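Local coordinates for protein STING-associated CdnE c-di-GMP synthase (Flavobacteriaceae, PDB 6WT8) that synthesises the cyclic dinucleotide c-di-GMP, probably from GTP, as a bacterial CD-NTase that probably signals to an associated STING receptor in anti-phage defence, at residues V108-K113 with A200-S205; I219-K224 with D231-F236. All coordinates share one frame; numbering follows the deposited sequence.

Interaction 1: residues V108-K113 with A200-S205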
ATOM      1  N   VAL A 108      -5.521  10.624   7.617  1.00 11.74           N
ATOM      2  CA  VAL A 108      -6.921  10.224   7.689  1.00 13.39           C
ATOM      3  C   VAL A 108      -7.463  10.675   9.031  1.00 13.10           C
ATOM      4  O   VAL A 108      -6.902  10.324  10.087  1.00 14.79           O
ATOM      5  CB  VAL A 108      -7.072   8.696   7.538  1.00 13.17           C
ATOM      6  CG1 VAL A 108      -8.555   8.353   7.364  1.00 15.91           C
ATOM      7  CG2 VAL A 108      -6.334   8.227   6.319  1.00 14.74           C
ATOM      8  N   GLN A 109      -8.569  11.409   9.032  1.00 12.74           N
ATOM      9  CA  GLN A 109      -9.255  11.748  10.277  1.00 12.91           C
ATOM     10  C   GLN A 109     -10.609  11.056  10.265  1.00 13.71           C
ATOM     11  O   GLN A 109     -11.321  11.096   9.259  1.00 13.43           O
ATOM     12  CB  GLN A 109      -9.346  13.245  10.479  1.00 14.67           C
ATOM     13  CG  GLN A 109     -10.162  13.959   9.429  1.00 13.53           C
ATOM     14  CD  GLN A 109     -10.152  15.469   9.650  1.00 15.41           C
ATOM     15  OE1 GLN A 109      -9.759  15.990  10.715  1.00 15.39           O
ATOM     16  NE2 GLN A 109     -10.610  16.179   8.635  1.00 14.49           N
ATOM     17  N   ILE A 110     -10.908  10.287  11.313  1.00 14.10           N
ATOM     18  CA  ILE A 110     -12.022   9.356  11.318  1.00 12.91           C
ATOM     19  C   ILE A 110     -12.919   9.736  12.480  1.00 14.25           C
ATOM     20  O   ILE A 110     -12.487   9.699  13.643  1.00 15.66           O
ATOM     21  CB  ILE A 110     -11.492   7.909  11.465  1.00 12.87           C
ATOM     22  CG1 ILE A 110     -10.376   7.628  10.449  1.00 14.98           C
ATOM     23  CG2 ILE A 110     -12.654   6.974  11.266  1.00 16.83           C
ATOM     24  CD1 ILE A 110      -9.505   6.369  10.803  1.00 21.52           C
ATOM     25  N   THR A 111     -14.184  10.070  12.205  1.00 13.85           N
ATOM     26  CA  THR A 111     -15.077  10.375  13.309  1.00 14.21           C
ATOM     27  C   THR A 111     -15.192   9.164  14.236  1.00 15.33           C
ATOM     28  O   THR A 111     -15.185   8.014  13.776  1.00 19.31           O
ATOM     29  CB  THR A 111     -16.440  10.772  12.765  1.00 16.92           C
ATOM     30  OG1 THR A 111     -16.944   9.756  11.870  1.00 19.07           O
ATOM     31  CG2 THR A 111     -16.324  12.119  12.088  1.00 18.59           C
ATOM     32  N   ASN A 112     -15.177   9.406  15.559  1.00 16.85           N
ATOM     33  CA  ASN A 112     -14.984   8.281  16.482  1.00 18.24           C
ATOM     34  C   ASN A 112     -16.099   8.182  17.524  1.00 23.48           C
ATOM     35  O   ASN A 112     -15.927   7.435  18.498  1.00 27.14           O
ATOM     36  CB  ASN A 112     -13.604   8.367  17.176  1.00 19.54           C
ATOM     37  CG  ASN A 112     -13.461   9.626  18.040  1.00 20.23           C
ATOM     38  OD1 ASN A 112     -14.443  10.342  18.293  1.00 22.69           O
ATOM     39  ND2 ASN A 112     -12.240   9.894  18.496  1.00 21.19           N
ATOM     40  N   LYS A 113     -17.194   8.903  17.339  1.00 23.16           N
ATOM     41  CA  LYS A 113     -18.384   8.872  18.200  1.00 33.66           C
ATOM     42  C   LYS A 113     -19.382   7.802  17.819  1.00 35.45           C
ATOM     43  O   LYS A 113     -20.234   7.431  18.644  1.00 35.57           O
ATOM     44  CB  LYS A 113     -19.171  10.163  18.089  1.00 33.59           C
ATOM     45  CG  LYS A 113     -18.452  11.390  18.468  1.00 43.07           C
ATOM     46  CD  LYS A 113     -17.984  11.281  19.871  1.00 46.74           C
ATOM     47  CE  LYS A 113     -17.995  12.649  20.509  1.00 52.63           C
ATOM     48  NZ  LYS A 113     -16.902  12.676  21.519  1.00 55.98           N
ATOM     49  N   ALA A 200     -13.315  10.530   7.158  1.00 12.89           N
ATOM     50  CA  ALA A 200     -13.998   9.254   7.040  1.00 12.60           C
ATOM     51  C   ALA A 200     -14.683   8.898   8.344  1.00 15.27           C
ATOM     52  O   ALA A 200     -14.464   9.525   9.380  1.00 14.72           O
ATOM     53  CB  ALA A 200     -12.979   8.172   6.692  1.00 14.57           C
ATOM     54  N   THR A 201     -15.531   7.877   8.291  1.00 13.21           N
ATOM     55  CA  THR A 201     -15.980   7.229   9.517  1.00 14.43           C
ATOM     56  C   THR A 201     -15.506   5.776   9.519  1.00 15.54           C
ATOM     57  O   THR A 201     -15.063   5.252   8.496  1.00 15.22           O
ATOM     58  CB  THR A 201     -17.509   7.335   9.618  1.00 20.11           C
ATOM     59  OG1 THR A 201     -17.933   6.883  10.919  1.00 24.41           O
ATOM     60  CG2 THR A 201     -18.184   6.502   8.548  1.00 20.03           C
ATOM     61  N   TYR A 202     -15.571   5.124  10.675  1.00 14.88           N
ATOM     62  CA  TYR A 202     -15.173   3.715  10.724  1.00 15.41           C
ATOM     63  C   TYR A 202     -16.268   2.799  10.207  1.00 15.30           C
ATOM     64  O   TYR A 202     -17.460   3.072  10.299  1.00 18.17           O
ATOM     65  CB  TYR A 202     -14.872   3.269  12.160  1.00 19.69           C
ATOM     66  CG  TYR A 202     -13.604   3.773  12.737  1.00 16.24           C
ATOM     67  CD1 TYR A 202     -12.402   3.416  12.182  1.00 15.66           C
ATOM     68  CD2 TYR A 202     -13.640   4.639  13.852  1.00 19.09           C
ATOM     69  CE1 TYR A 202     -11.177   3.847  12.732  1.00 18.41           C
ATOM     70  CE2 TYR A 202     -12.443   5.099  14.403  1.00 21.22           C
ATOM     71  CZ  TYR A 202     -11.234   4.698  13.850  1.00 16.45           C
ATOM     72  OH  TYR A 202      -9.999   5.116  14.371  1.00 22.86           O
ATOM     73  N   TYR A 203     -15.820   1.624   9.764  1.00 16.23           N
ATOM     74  CA  TYR A 203     -16.702   0.501   9.498  1.00 16.55           C
ATOM     75  C   TYR A 203     -16.139  -0.716  10.201  1.00 16.67           C
ATOM     76  O   TYR A 203     -14.971  -1.097   9.970  1.00 16.36           O
ATOM     77  CB  TYR A 203     -16.825   0.239   7.995  1.00 18.67           C
ATOM     78  CG  TYR A 203     -17.701  -0.958   7.687  1.00 19.80           C
ATOM     79  CD1 TYR A 203     -19.060  -0.803   7.571  1.00 20.18           C
ATOM     80  CD2 TYR A 203     -17.141  -2.216   7.513  1.00 18.95           C
ATOM     81  CE1 TYR A 203     -19.896  -1.893   7.285  1.00 26.11           C
ATOM     82  CE2 TYR A 203     -17.954  -3.328   7.250  1.00 21.57           C
ATOM     83  CZ  TYR A 203     -19.324  -3.143   7.116  1.00 21.85           C
ATOM     84  OH  TYR A 203     -20.166  -4.221   6.833  1.00 26.47           O
ATOM     85  N   LYS A 204     -16.975  -1.328  11.035  1.00 15.68           N
ATOM     86  CA  LYS A 204     -16.591  -2.539  11.783  1.00 16.87           C
ATOM     87  C   LYS A 204     -17.103  -3.792  11.082  1.00 18.30           C
ATOM     88  O   LYS A 204     -18.318  -4.048  11.053  1.00 18.16           O
ATOM     89  CB  LYS A 204     -17.131  -2.476  13.216  1.00 17.81           C
ATOM     90  CG  LYS A 204     -16.539  -1.331  14.007  1.00 20.08           C
ATOM     91  CD  LYS A 204     -17.129  -1.245  15.443  1.00 26.24           C
ATOM     92  CE  LYS A 204     -16.702   0.107  16.054  1.00 38.15           C
ATOM     93  NZ  LYS A 204     -17.471   0.505  17.291  1.00 36.10           N
ATOM     94  N   SER A 205     -16.158  -4.575  10.540  1.00 16.44           N
ATOM     95  CA  SER A 205     -16.516  -5.861   9.944  1.00 14.79           C
ATOM     96  C   SER A 205     -16.677  -6.929  11.020  1.00 17.10           C
ATOM     97  O   SER A 205     -16.312  -6.736  12.168  1.00 18.45           O
ATOM     98  CB  SER A 205     -15.433  -6.305   8.969  1.00 20.29           C
ATOM     99  OG  SER A 205     -14.244  -6.575   9.706  1.00 18.95           O
TER

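Interaction 2: residues I219-K224 with D231-F236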
ATOM      1  N   ILE A 219     -12.542   2.002   6.847  1.00 14.47           N
ATOM      2  CA  ILE A 219     -13.043   3.374   6.775  1.00 13.64           C
ATOM      3  C   ILE A 219     -13.981   3.521   5.597  1.00 16.22           C
ATOM      4  O   ILE A 219     -13.873   2.852   4.566  1.00 17.28           O
ATOM      5  CB  ILE A 219     -11.909   4.414   6.690  1.00 14.28           C
ATOM      6  CG1 ILE A 219     -11.003   4.192   5.449  1.00 16.17           C
ATOM      7  CG2 ILE A 219     -11.076   4.402   8.006  1.00 17.50           C
ATOM      8  CD1 ILE A 219      -9.955   5.290   5.290  1.00 16.73           C
ATOM      9  N   GLN A 220     -14.911   4.467   5.750  1.00 14.86           N
ATOM     10  CA  GLN A 220     -15.802   4.905   4.668  1.00 14.78           C
ATOM     11  C   GLN A 220     -15.573   6.396   4.527  1.00 15.00           C
ATOM     12  O   GLN A 220     -15.934   7.180   5.412  1.00 16.33           O
ATOM     13  CB  GLN A 220     -17.278   4.569   4.967  1.00 14.86           C
ATOM     14  CG  GLN A 220     -17.529   3.064   4.944  1.00 17.92           C
ATOM     15  CD  GLN A 220     -18.983   2.697   4.959  1.00 18.23           C
ATOM     16  OE1 GLN A 220     -19.499   2.269   5.997  1.00 21.73           O
ATOM     17  NE2 GLN A 220     -19.686   2.867   3.815  1.00 19.75           N
ATOM     18  N   ILE A 221     -14.941   6.764   3.430  1.00 15.52           N
ATOM     19  CA  ILE A 221     -14.496   8.141   3.204  1.00 15.98           C
ATOM     20  C   ILE A 221     -15.666   9.029   2.803  1.00 17.51           C
ATOM     21  O   ILE A 221     -16.467   8.682   1.922  1.00 17.78           O
ATOM     22  CB  ILE A 221     -13.413   8.136   2.121  1.00 15.18           C
ATOM     23  CG1 ILE A 221     -12.181   7.445   2.719  1.00 18.02           C
ATOM     24  CG2 ILE A 221     -12.994   9.548   1.709  1.00 16.80           C
ATOM     25  CD1 ILE A 221     -11.071   7.127   1.670  1.00 18.91           C
ATOM     26  N   TYR A 222     -15.725  10.232   3.393  1.00 15.65           N
ATOM     27  CA  TYR A 222     -16.759  11.210   3.064  1.00 15.59           C
ATOM     28  C   TYR A 222     -16.465  11.963   1.766  1.00 18.91           C
ATOM     29  O   TYR A 222     -15.380  12.513   1.595  1.00 18.77           O
ATOM     30  CB  TYR A 222     -16.874  12.212   4.210  1.00 16.07           C
ATOM     31  CG  TYR A 222     -17.964  13.259   3.960  1.00 17.04           C
ATOM     32  CD1 TYR A 222     -19.286  12.898   3.920  1.00 16.49           C
ATOM     33  CD2 TYR A 222     -17.633  14.577   3.736  1.00 18.09           C
ATOM     34  CE1 TYR A 222     -20.304  13.841   3.691  1.00 20.21           C
ATOM     35  CE2 TYR A 222     -18.635  15.531   3.519  1.00 19.87           C
ATOM     36  CZ  TYR A 222     -19.959  15.137   3.464  1.00 21.14           C
ATOM     37  OH  TYR A 222     -20.956  16.088   3.252  1.00 24.25           O
ATOM     38  N   ASN A 223     -17.430  11.983   0.861  1.00 17.49           N
ATOM     39  CA  ASN A 223     -17.352  12.718  -0.389  1.00 20.57           C
ATOM     40  C   ASN A 223     -18.114  14.028  -0.249  1.00 20.41           C
ATOM     41  O   ASN A 223     -19.322  14.025  -0.021  1.00 19.91           O
ATOM     42  CB  ASN A 223     -17.962  11.883  -1.512  1.00 20.53           C
ATOM     43  CG  ASN A 223     -17.873  12.589  -2.878  1.00 26.24           C
ATOM     44  OD1 ASN A 223     -18.259  13.733  -3.016  1.00 28.32           O
ATOM     45  ND2 ASN A 223     -17.319  11.884  -3.871  1.00 28.68           N
ATOM     46  N   LYS A 224     -17.408  15.154  -0.359  1.00 21.55           N
ATOM     47  CA  LYS A 224     -18.024  16.464  -0.084  1.00 21.48           C
ATOM     48  C   LYS A 224     -19.055  16.855  -1.136  1.00 25.08           C
ATOM     49  O   LYS A 224     -20.040  17.513  -0.811  1.00 25.24           O
ATOM     50  CB  LYS A 224     -16.918  17.521  -0.045  1.00 25.52           C
ATOM     51  CG  LYS A 224     -17.394  18.941   0.087  1.00 29.78           C
ATOM     52  CD  LYS A 224     -16.241  19.906  -0.002  1.00 27.76           C
ATOM     53  CE  LYS A 224     -16.700  21.357   0.209  1.00 31.65           C
ATOM     54  NZ  LYS A 224     -15.572  22.212  -0.260  1.00 31.33           N
ATOM     55  N   ASP A 231     -17.766   3.344  -0.376  1.00 22.92           N
ATOM     56  CA  ASP A 231     -17.688   1.961   0.082  1.00 24.23           C
ATOM     57  C   ASP A 231     -16.455   1.764   0.968  1.00 19.78           C
ATOM     58  O   ASP A 231     -15.430   2.429   0.795  1.00 21.08           O
ATOM     59  CB  ASP A 231     -17.627   1.008  -1.123  1.00 24.86           C
ATOM     60  CG  ASP A 231     -18.891   1.043  -1.982  1.00 47.19           C
ATOM     61  OD1 ASP A 231     -20.007   1.280  -1.452  1.00 49.38           O
ATOM     62  OD2 ASP A 231     -18.748   0.816  -3.200  1.00 50.66           O
ATOM     63  N   VAL A 232     -16.514   0.735   1.830  1.00 19.47           N
ATOM     64  CA  VAL A 232     -15.483   0.539   2.842  1.00 16.59           C
ATOM     65  C   VAL A 232     -14.136   0.214   2.202  1.00 19.25           C
ATOM     66  O   VAL A 232     -14.053  -0.545   1.223  1.00 22.35           O
ATOM     67  CB  VAL A 232     -15.889  -0.562   3.846  1.00 21.13           C
ATOM     68  CG1 VAL A 232     -16.071  -1.899   3.161  1.00 25.05           C
ATOM     69  CG2 VAL A 232     -14.848  -0.685   4.946  1.00 20.67           C
ATOM     70  N   ASP A 233     -13.069   0.774   2.776  1.00 16.84           N
ATOM     71  CA  ASP A 233     -11.691   0.481   2.408  1.00 16.06           C
ATOM     72  C   ASP A 233     -10.990  -0.015   3.659  1.00 18.08           C
ATOM     73  O   ASP A 233     -11.376   0.368   4.774  1.00 16.01           O
ATOM     74  CB  ASP A 233     -10.926   1.738   1.967  1.00 20.31           C
ATOM     75  CG  ASP A 233     -11.428   2.335   0.705  1.00 30.49           C
ATOM     76  OD1 ASP A 233     -11.688   1.568  -0.245  1.00 30.91           O
ATOM     77  OD2 ASP A 233     -11.483   3.589   0.654  1.00 32.88           O
ATOM     78  N   TYR A 234      -9.974  -0.878   3.489  1.00 16.60           N
ATOM     79  CA  TYR A 234      -9.208  -1.398   4.626  1.00 16.24           C
ATOM     80  C   TYR A 234      -7.721  -1.053   4.486  1.00 17.01           C
ATOM     81  O   TYR A 234      -6.847  -1.941   4.394  1.00 17.65           O
ATOM     82  CB  TYR A 234      -9.421  -2.905   4.761  1.00 16.03           C
ATOM     83  CG  TYR A 234     -10.842  -3.293   5.092  1.00 15.50           C
ATOM     84  CD1 TYR A 234     -11.327  -3.200   6.409  1.00 18.29           C
ATOM     85  CD2 TYR A 234     -11.721  -3.688   4.112  1.00 19.09           C
ATOM     86  CE1 TYR A 234     -12.630  -3.512   6.728  1.00 16.31           C
ATOM     87  CE2 TYR A 234     -13.058  -4.012   4.427  1.00 19.19           C
ATOM     88  CZ  TYR A 234     -13.490  -3.941   5.749  1.00 19.47           C
ATOM     89  OH  TYR A 234     -14.821  -4.270   6.060  1.00 20.24           O
ATOM     90  N   PRO A 235      -7.384   0.240   4.442  1.00 15.00           N
ATOM     91  CA  PRO A 235      -5.982   0.610   4.211  1.00 16.72           C
ATOM     92  C   PRO A 235      -5.061   0.144   5.320  1.00 18.49           C
ATOM     93  O   PRO A 235      -3.861  -0.139   5.077  1.00 20.29           O
ATOM     94  CB  PRO A 235      -6.013   2.151   4.154  1.00 17.77           C
ATOM     95  CG  PRO A 235      -7.263   2.506   4.992  1.00 17.96           C
ATOM     96  CD  PRO A 235      -8.275   1.416   4.649  1.00 17.09           C
ATOM     97  N   PHE A 236      -5.544   0.093   6.560  1.00 14.32           N
ATOM     98  CA  PHE A 236      -4.639  -0.264   7.644  1.00 14.27           C
ATOM     99  C   PHE A 236      -4.333  -1.753   7.624  1.00 15.01           C
ATOM    100  O   PHE A 236      -3.323  -2.181   8.172  1.00 16.30           O
ATOM    101  CB  PHE A 236      -5.268   0.174   8.995  1.00 16.85           C
ATOM    102  CG  PHE A 236      -5.871   1.510   8.939  1.00 18.96           C
ATOM    103  CD1 PHE A 236      -5.149   2.613   8.479  1.00 19.64           C
ATOM    104  CD2 PHE A 236      -7.225   1.700   9.297  1.00 17.52           C
ATOM    105  CE1 PHE A 236      -5.724   3.901   8.392  1.00 19.54           C
ATOM    106  CE2 PHE A 236      -7.800   2.994   9.237  1.00 18.23           C
ATOM    107  CZ  PHE A 236      -7.071   4.082   8.767  1.00 19.31           C
TER
HETATM  108  O   HOH W   1     -13.973   4.681   1.635  1.00 20.40           O

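Interaction 1: residues V108-K113 with A200-S205
Ile-110 and Ala-200 form a buried parallel beta bridge in the mixed sheet, where strand 106-112 meets strand 192-204. The two strands splay apart at 64°, which keeps the regular ladder short. Its two bonds lie on either side of Ile-110: Ala-200 N donates to Gln-109 O (3.0 Å), and Thr-111 N donates to Ala-200 O (2.9 Å). The same oxygen also receives a CA-H...O contact from Ile-110 CA.

Side-chain packing carries the contact on beyond the backbone bonds. CG2 of Ile-110, anti to the backbone N, sits over the centre of the Tyr-202 ring, 3.4 Å from its centroid and only 3° off the normal, a clear CH-pi contact. The other branch of the isoleucine reaches the far part of the ring, with CD1 3.6 Å from Tyr-202 CE1. Asn-112 CB comes to the ring edge near its plane. Val-108 CG1 lies beside Ala-200 CB at 4.5 Å, on the side of the sheet that carries Ile-110.

On the other side Thr-111 and Thr-201 turn their hydroxyls together, OG1 to OG1 3.2 Å, and each hydroxyl is hydrogen-bonded to the side-chain amide of Gln-154, at the start of helix 154-172. Asp-86 of strand 85-90 takes Tyr-202 OH on one carboxylate oxygen and Asn-112 ND2 on the other. Strand 85-90 flanks 106-112 in the sheet, while Ile-219 of strand 218-221 packs against Val-108, Ile-110 and Ala-200.

Interaction 2: residues I219-K224 with D231-F236
Ile-219 and Asp-233 pair through their backbones as a single antiparallel, hydrogen-bonded bridge, fastening the segment that leads into helix 235-248 to strand 218-221. Ile-219 N donates to Asp-233 O and Asp-233 N to Ile-219 O, each at 2.9 Å and each with an N-H...O angle of 165°. Val-232 CA adds a CA-H...O contact to Ile-219 O.

Water extends the pairing beyond this bridge. One molecule accepts from Ile-221 N at 2.9 Å and lies within hydrogen-bonding distance of Asp-231 O (2.8 Å) and Asp-233 OD2 (2.9 Å); it can bridge from Ile-221 N to either acceptor, with more acceptors near it than it has protons.

The apolar contacts centre on Ile-219. Its CG1 lies between the backbone N and the carbonyl carbon (chi1 59°), and CD1 beyond it meets Pro-235 CG at 3.9 Å. The CG2 branch instead approaches Phe-236 CE2, 3.8 Å away, the two side chains crossing at about a right angle. Pro-235 CG in turn covers the centre of one face of the phenylalanine ring. An alanine in place of Ile-219 would probably open a gap beside Pro-235 and Phe-236, leaving the aromatic ring freer to shift. Gln-220 packs its CG against the Val-232 backbone, and its NE2 bonds Asn-230 O.

Tyr-234 occupies the N-cap position of helix 235-248, so the bridge, at Asp-233, comes one residue before the N-cap. Strand 192-204 flanks 218-221, and Gln-90 and Glu-88 of strand 85-90 touch Pro-235 and Phe-236.

How the interactions relate
Interactions 1 and 2 meet at strands 192-204 and 218-221, antiparallel neighbours in one sheet, and the centres of the two interactions lie about 8 Å apart. The probable hydrogen bond from Gln-220 N to Thr-201 O, 2.9 Å long, joins them directly, and Ala-200 CB lies 3.4 Å from Gln-220 O. Tyr-203, beyond the bridge of interaction 1, reaches toward interaction 2, its CD2 3.4 Å from Tyr-234 OH. Interaction 1 is buried within the sheet, whereas interaction 2 is nearer the surface and leads into helix 235-248. The catalytic acids of this nucleotidyltransferase fold sit on neighbouring central strands, probably 106-112 and 192-204 here, so interaction 1 probably continues from the catalytic region.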